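Local coordinates for protein glucokinase (Streptomyces griseus, PDB 3VGM) that probably phosphorylates D-glucose with ATP to give D-glucose 6-phosphate and ADP, as a zinc-containing kinase of the ROK family, at residues V7-T12 with I62-Y67; P35-I40 with P79-R84. One frame throughout, in Å; residues are numbered along the deposited sequence.

Contact 1 (V7-T12 with I62-Y67); sequences VDIGGT and IGAAGY. With BGC (beta-D-glucopyranose), chain B.
Two neighbouring parallel strands of the N-terminal mixed sheet meet here, Val7 beside Ile62 and Asp8 beside Gly63. Gly63 N donates to Val7 O at 2.9 Å in a nearly straight bond, 173° at the hydrogen. Ile9 N gives a weak bond to Gly63 O. Val7 and Ile62 point to the same face of the sheet, where Val7 CB lies 4.1 Å from Ile62 CG1. CG1 of Ile9 lies beside the backbone N (chi1 -57°) and the chain then runs extended, which carries CD1 obliquely against Ile62 CG2 at 3.6 Å and to 4.3 Å from Ala64 CB. Asp8, Gly10, Gly11 and Thr12 lie in a sequence consistent with the phosphate-1 motif of the actin-like ATPase clan, to which ROK kinases belong. A smaller alanine in place of Ile9 would probably open a gap beside Ile62 CG2 and leave Ala64 CB without this neighbour. Where the strands part, water 1 bridges them: it donates to Ile9 O and accepts from Ala65 N, both at 2.9 Å. Gly66 N donates to O3 of the bound glucose at 2.9 Å, and Ala65 CB lies 3.6 Å from glucose O6. Asp105, Glu154, Glu176 and His157 also hydrogen-bond this glucose.

Contact 2 (P35-I40 with P79-R84); sequences PTAEGI and PNIDWR
Ala37 and Ile40, three residues apart, meet Ile81, Asp82 and Trp83 of the 79-84 loop. The methyl of Ala37 points at the loop. Its CB sits 3.7 Å from Asp82 O and 3.9 Å from Ile81 CG2, with Trp83 CD1 also close. The loop bends there in an inverse gamma turn centred on Asp82. Ala37 O is linked to the indole through water 3, which accepts from Trp83 NE1 at 2.9 Å and donates weakly to Ala37 O. Ile40, whose N donates to Thr36 O, has two branches at work. With chi1 at -73°, CG1 lies beside the backbone N and carries CD1 to Ile81; CG2, anti to the N, is turned to Trp83 CZ2, 3.7 Å away. Ile40 and Ile81 reach toward each other tip to tip, with Ile40 CD1 3.7 Å from Ile81 CG1. Ile81 CG2 in turn rests 3.5 Å above one face of the Trp83 ring, toward its rim. Arg84 NH1 donates hydrogen bonds to Trp83 O (2.7 Å) and Ile81 O (3.3 Å). The contact joins the N-terminal part of helix 37-52 to the loop between strand 75-77 and helix 88-96, with Thr33 and Pro34 touching Ile40 and Val75 of strand 75-77 touching Trp83.

Overall arrangement
The strand part of contact 1 lies within the N-terminal sheet, and contact 2 packs against its Ile9 end. Their centres are 11 Å apart. Ile9 of contact 1 bridges to contact 2: its CD1 is 3.9 Å from Trp83 CH2, and its CG2 is 4.0 Å from Ile81 CD1. A second junction lies nearer the sugar, where Pro79 CD packs 3.7 Å from Gly66 CA. Along the chain the segments alternate, 7-12, 35-40, 62-67 and 79-84, and helix 37-52 leads on to strand 57-64. Contact 1 touches the glucose directly through 62-67. The packing core of contact 2 stands further back: the Ile81 side chain is about 10 Å from the sugar, while Pro79 of the same loop comes much nearer.

Contact 1 (V7-T12 with I62-Y67)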
loop_
_atom_site.group_PDB
_atom_site.type_symbol
_atom_site.label_atom_id
_atom_site.label_comp_id
_atom_site.label_asym_id
_atom_site.label_seq_id
_atom_site.Cartn_x
_atom_site.Cartn_y
_atom_site.Cartn_z
ATOM N N VAL A 7 -37.449 -3.191 -12.889
ATOM C CA VAL A 7 -36.857 -4.520 -13.016
ATOM C C VAL A 7 -35.502 -4.499 -12.334
ATOM O O VAL A 7 -34.717 -3.573 -12.548
ATOM C CB VAL A 7 -36.697 -4.966 -14.521
ATOM C CG1 VAL A 7 -36.066 -6.364 -14.627
ATOM C CG2 VAL A 7 -38.040 -4.960 -15.224
ATOM N N ASP A 8 -35.257 -5.498 -11.495
ATOM C CA ASP A 8 -33.958 -5.702 -10.852
ATOM C C ASP A 8 -33.372 -6.993 -11.429
ATOM O O ASP A 8 -33.945 -8.067 -11.278
ATOM C CB ASP A 8 -34.176 -5.813 -9.324
ATOM C CG ASP A 8 -32.870 -5.940 -8.528
ATOM O OD1 ASP A 8 -31.990 -6.751 -8.906
ATOM O OD2 ASP A 8 -32.726 -5.234 -7.508
ATOM N N ILE A 9 -32.238 -6.881 -12.111
ATOM C CA ILE A 9 -31.574 -8.057 -12.665
ATOM C C ILE A 9 -30.512 -8.481 -11.682
ATOM O O ILE A 9 -29.498 -7.775 -11.504
ATOM C CB ILE A 9 -30.923 -7.767 -14.014
ATOM C CG1 ILE A 9 -31.941 -7.232 -15.020
ATOM C CG2 ILE A 9 -30.246 -9.033 -14.548
ATOM C CD1 ILE A 9 -31.269 -6.740 -16.311
ATOM N N GLY A 10 -30.757 -9.601 -11.011
ATOM C CA GLY A 10 -29.842 -10.102 -9.982
ATOM C C GLY A 10 -29.049 -11.276 -10.516
ATOM O O GLY A 10 -29.308 -11.745 -11.627
ATOM N N GLY A 11 -28.078 -11.744 -9.735
ATOM C CA GLY A 11 -27.269 -12.906 -10.124
ATOM C C GLY A 11 -28.055 -14.211 -10.139
ATOM O O GLY A 11 -27.738 -15.116 -10.916
ATOM N N THR A 12 -29.096 -14.299 -9.302
ATOM C CA THR A 12 -29.911 -15.526 -9.123
ATOM C C THR A 12 -31.370 -15.359 -9.594
ATOM O O THR A 12 -31.958 -16.263 -10.226
ATOM C CB THR A 12 -29.905 -15.939 -7.633
ATOM O OG1 THR A 12 -28.583 -16.375 -7.287
ATOM C CG2 THR A 12 -30.887 -17.068 -7.361
ATOM N N ILE A 62 -35.285 -0.584 -16.106
ATOM C CA ILE A 62 -34.463 -1.754 -15.852
ATOM C C ILE A 62 -33.135 -1.314 -15.203
ATOM O O ILE A 62 -32.389 -0.490 -15.774
ATOM C CB ILE A 62 -34.150 -2.543 -17.146
ATOM C CG1 ILE A 62 -35.439 -2.914 -17.890
ATOM C CG2 ILE A 62 -33.284 -3.806 -16.824
ATOM C CD1 ILE A 62 -35.168 -3.565 -19.256
ATOM N N GLY A 63 -32.854 -1.866 -14.023
ATOM C CA GLY A 63 -31.550 -1.621 -13.345
ATOM C C GLY A 63 -30.638 -2.801 -13.641
ATOM O O GLY A 63 -31.034 -3.978 -13.448
ATOM N N ALA A 64 -29.430 -2.495 -14.120
ATOM C CA ALA A 64 -28.448 -3.532 -14.470
ATOM C C ALA A 64 -27.092 -3.212 -13.853
ATOM O O ALA A 64 -26.649 -2.063 -13.940
ATOM C CB ALA A 64 -28.304 -3.611 -15.980
ATOM N N ALA A 65 -26.424 -4.209 -13.262
ATOM C CA ALA A 65 -25.027 -4.013 -12.814
ATOM C C ALA A 65 -24.149 -3.753 -14.045
ATOM O O ALA A 65 -24.336 -4.382 -15.088
ATOM C CB ALA A 65 -24.504 -5.251 -12.034
ATOM N N GLY A 66 -23.216 -2.821 -13.945
ATOM C CA GLY A 66 -22.298 -2.556 -15.059
ATOM C C GLY A 66 -22.444 -1.141 -15.567
ATOM O O GLY A 66 -23.142 -0.319 -14.957
ATOM N N TYR A 67 -21.776 -0.848 -16.674
ATOM C CA TYR A 67 -21.651 0.532 -17.130
ATOM C C TYR A 67 -22.756 0.739 -18.145
ATOM O O TYR A 67 -22.814 0.037 -19.167
ATOM C CB TYR A 67 -20.258 0.803 -17.752
ATOM C CG TYR A 67 -19.123 0.090 -17.059
ATOM C CD1 TYR A 67 -19.055 0.033 -15.663
ATOM C CD2 TYR A 67 -18.112 -0.532 -17.805
ATOM C CE1 TYR A 67 -18.022 -0.654 -15.018
ATOM C CE2 TYR A 67 -17.064 -1.210 -17.174
ATOM C CZ TYR A 67 -17.037 -1.273 -15.779
ATOM O OH TYR A 67 -16.045 -1.981 -15.143
HETATM C C2 BGC B . -20.323 -2.724 -10.973
HETATM C C3 BGC B . -21.377 -1.633 -10.785
HETATM C C4 BGC B . -22.548 -2.105 -9.917
HETATM C C5 BGC B . -22.037 -2.800 -8.641
HETATM C C6 BGC B . -23.187 -3.384 -7.809
HETATM C C1 BGC B . -19.958 -3.251 -9.568
HETATM O O1 BGC B . -19.010 -4.260 -9.660
HETATM O O2 BGC B . -19.163 -2.203 -11.624
HETATM O O3 BGC B . -21.833 -1.146 -12.025
HETATM O O4 BGC B . -23.375 -0.992 -9.573
HETATM O O5 BGC B . -21.134 -3.844 -9.010
HETATM O O6 BGC B . -23.869 -4.359 -8.590
HETATM O O HOH W 1 -27.390 -6.924 -13.307
HETATM O O HOH W 2 -30.163 -4.983 -11.014
#

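Contact 2 (P35-I40 with P79-R84)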
loop_
_atom_site.group_PDB
_atom_site.type_symbol
_atom_site.label_atom_id
_atom_site.label_comp_id
_atom_site.label_asym_id
_atom_site.label_seq_id
_atom_site.Cartn_x
_atom_site.Cartn_y
_atom_site.Cartn_z
ATOM N N PRO A 35 -28.732 -18.992 -17.354
ATOM C CA PRO A 35 -27.263 -19.011 -17.410
ATOM C C PRO A 35 -26.725 -18.235 -18.624
ATOM O O PRO A 35 -25.556 -17.871 -18.643
ATOM C CB PRO A 35 -26.942 -20.511 -17.523
ATOM C CG PRO A 35 -28.156 -21.112 -18.167
ATOM C CD PRO A 35 -29.321 -20.318 -17.620
ATOM N N THR A 36 -27.604 -17.972 -19.593
ATOM C CA THR A 36 -27.266 -17.362 -20.881
ATOM C C THR A 36 -27.718 -15.889 -21.014
ATOM O O THR A 36 -28.800 -15.519 -20.535
ATOM C CB THR A 36 -27.851 -18.258 -22.001
ATOM O OG1 THR A 36 -26.825 -19.127 -22.477
ATOM C CG2 THR A 36 -28.430 -17.475 -23.175
ATOM N N ALA A 37 -26.887 -15.059 -21.659
ATOM C CA ALA A 37 -27.224 -13.645 -21.932
ATOM C C ALA A 37 -28.514 -13.483 -22.750
ATOM O O ALA A 37 -29.384 -12.673 -22.408
ATOM C CB ALA A 37 -26.057 -12.920 -22.622
ATOM N N GLU A 38 -28.628 -14.261 -23.824
ATOM C CA GLU A 38 -29.813 -14.251 -24.694
ATOM C C GLU A 38 -31.086 -14.607 -23.928
ATOM O O GLU A 38 -32.157 -14.021 -24.157
ATOM C CB GLU A 38 -29.613 -15.214 -25.867
ATOM C CG GLU A 38 -28.801 -14.631 -27.029
ATOM C CD GLU A 38 -29.689 -14.142 -28.172
ATOM O OE1 GLU A 38 -30.429 -14.974 -28.753
ATOM O OE2 GLU A 38 -29.640 -12.929 -28.494
ATOM N N GLY A 39 -30.965 -15.561 -23.009
ATOM C CA GLY A 39 -32.078 -15.940 -22.160
ATOM C C GLY A 39 -32.526 -14.822 -21.235
ATOM O O GLY A 39 -33.726 -14.701 -20.942
ATOM N N ILE A 40 -31.568 -13.999 -20.775
ATOM C CA ILE A 40 -31.871 -12.932 -19.808
ATOM C C ILE A 40 -32.920 -11.964 -20.364
ATOM O O ILE A 40 -33.808 -11.534 -19.622
ATOM C CB ILE A 40 -30.568 -12.255 -19.210
ATOM C CG1 ILE A 40 -29.896 -13.234 -18.232
ATOM C CG2 ILE A 40 -30.874 -10.941 -18.470
ATOM C CD1 ILE A 40 -28.457 -12.889 -17.818
ATOM N N PRO A 79 -20.633 -6.970 -15.418
ATOM C CA PRO A 79 -19.623 -7.829 -14.783
ATOM C C PRO A 79 -20.013 -9.316 -14.700
ATOM O O PRO A 79 -19.125 -10.160 -14.605
ATOM C CB PRO A 79 -19.472 -7.228 -13.381
ATOM C CG PRO A 79 -20.778 -6.539 -13.116
ATOM C CD PRO A 79 -21.246 -6.026 -14.466
ATOM N N ASN A 80 -21.307 -9.619 -14.778
ATOM C CA ASN A 80 -21.804 -11.001 -14.612
ATOM C C ASN A 80 -22.646 -11.533 -15.761
ATOM O O ASN A 80 -23.185 -12.650 -15.689
ATOM C CB ASN A 80 -22.572 -11.130 -13.295
ATOM C CG ASN A 80 -21.707 -10.803 -12.105
ATOM O OD1 ASN A 80 -20.604 -11.339 -11.957
ATOM N ND2 ASN A 80 -22.179 -9.887 -11.270
ATOM N N ILE A 81 -22.798 -10.727 -16.805
ATOM C CA ILE A 81 -23.552 -11.132 -17.996
ATOM C C ILE A 81 -22.674 -10.833 -19.202
ATOM O O ILE A 81 -21.957 -9.827 -19.220
ATOM C CB ILE A 81 -24.896 -10.369 -18.116
ATOM C CG1 ILE A 81 -25.730 -10.559 -16.836
ATOM C CG2 ILE A 81 -25.670 -10.802 -19.365
ATOM C CD1 ILE A 81 -26.912 -9.591 -16.674
ATOM N N ASP A 82 -22.719 -11.701 -20.209
ATOM C CA ASP A 82 -21.922 -11.466 -21.414
ATOM C C ASP A 82 -22.635 -10.427 -22.290
ATOM O O ASP A 82 -23.121 -10.725 -23.403
ATOM C CB ASP A 82 -21.660 -12.784 -22.170
ATOM C CG ASP A 82 -20.636 -12.625 -23.289
ATOM O OD1 ASP A 82 -20.720 -13.401 -24.266
ATOM O OD2 ASP A 82 -19.758 -11.725 -23.201
ATOM N N TRP A 83 -22.731 -9.213 -21.754
ATOM C CA TRP A 83 -23.279 -8.075 -22.479
ATOM C C TRP A 83 -22.147 -7.104 -22.723
ATOM O O TRP A 83 -21.431 -6.717 -21.779
ATOM C CB TRP A 83 -24.358 -7.367 -21.663
ATOM C CG TRP A 83 -25.722 -7.988 -21.733
ATOM C CD1 TRP A 83 -26.188 -8.881 -22.666
ATOM C CD2 TRP A 83 -26.806 -7.734 -20.838
ATOM N NE1 TRP A 83 -27.503 -9.203 -22.395
ATOM C CE2 TRP A 83 -27.905 -8.517 -21.277
ATOM C CE3 TRP A 83 -26.953 -6.926 -19.699
ATOM C CZ2 TRP A 83 -29.147 -8.514 -20.620
ATOM C CZ3 TRP A 83 -28.185 -6.922 -19.034
ATOM C CH2 TRP A 83 -29.268 -7.715 -19.504
ATOM N N ARG A 84 -21.975 -6.735 -23.984
ATOM C CA ARG A 84 -20.946 -5.782 -24.391
ATOM C C ARG A 84 -21.629 -4.930 -25.441
ATOM O O ARG A 84 -22.043 -5.447 -26.502
ATOM C CB ARG A 84 -19.718 -6.489 -24.981
ATOM C CG ARG A 84 -19.018 -7.505 -24.078
ATOM C CD ARG A 84 -18.351 -6.860 -22.851
ATOM N NE ARG A 84 -17.695 -7.854 -22.009
ATOM C CZ ARG A 84 -18.261 -8.448 -20.962
ATOM N NH1 ARG A 84 -19.505 -8.145 -20.594
ATOM N NH2 ARG A 84 -17.577 -9.342 -20.266
HETATM O O HOH W 3 -28.705 -10.481 -24.668
#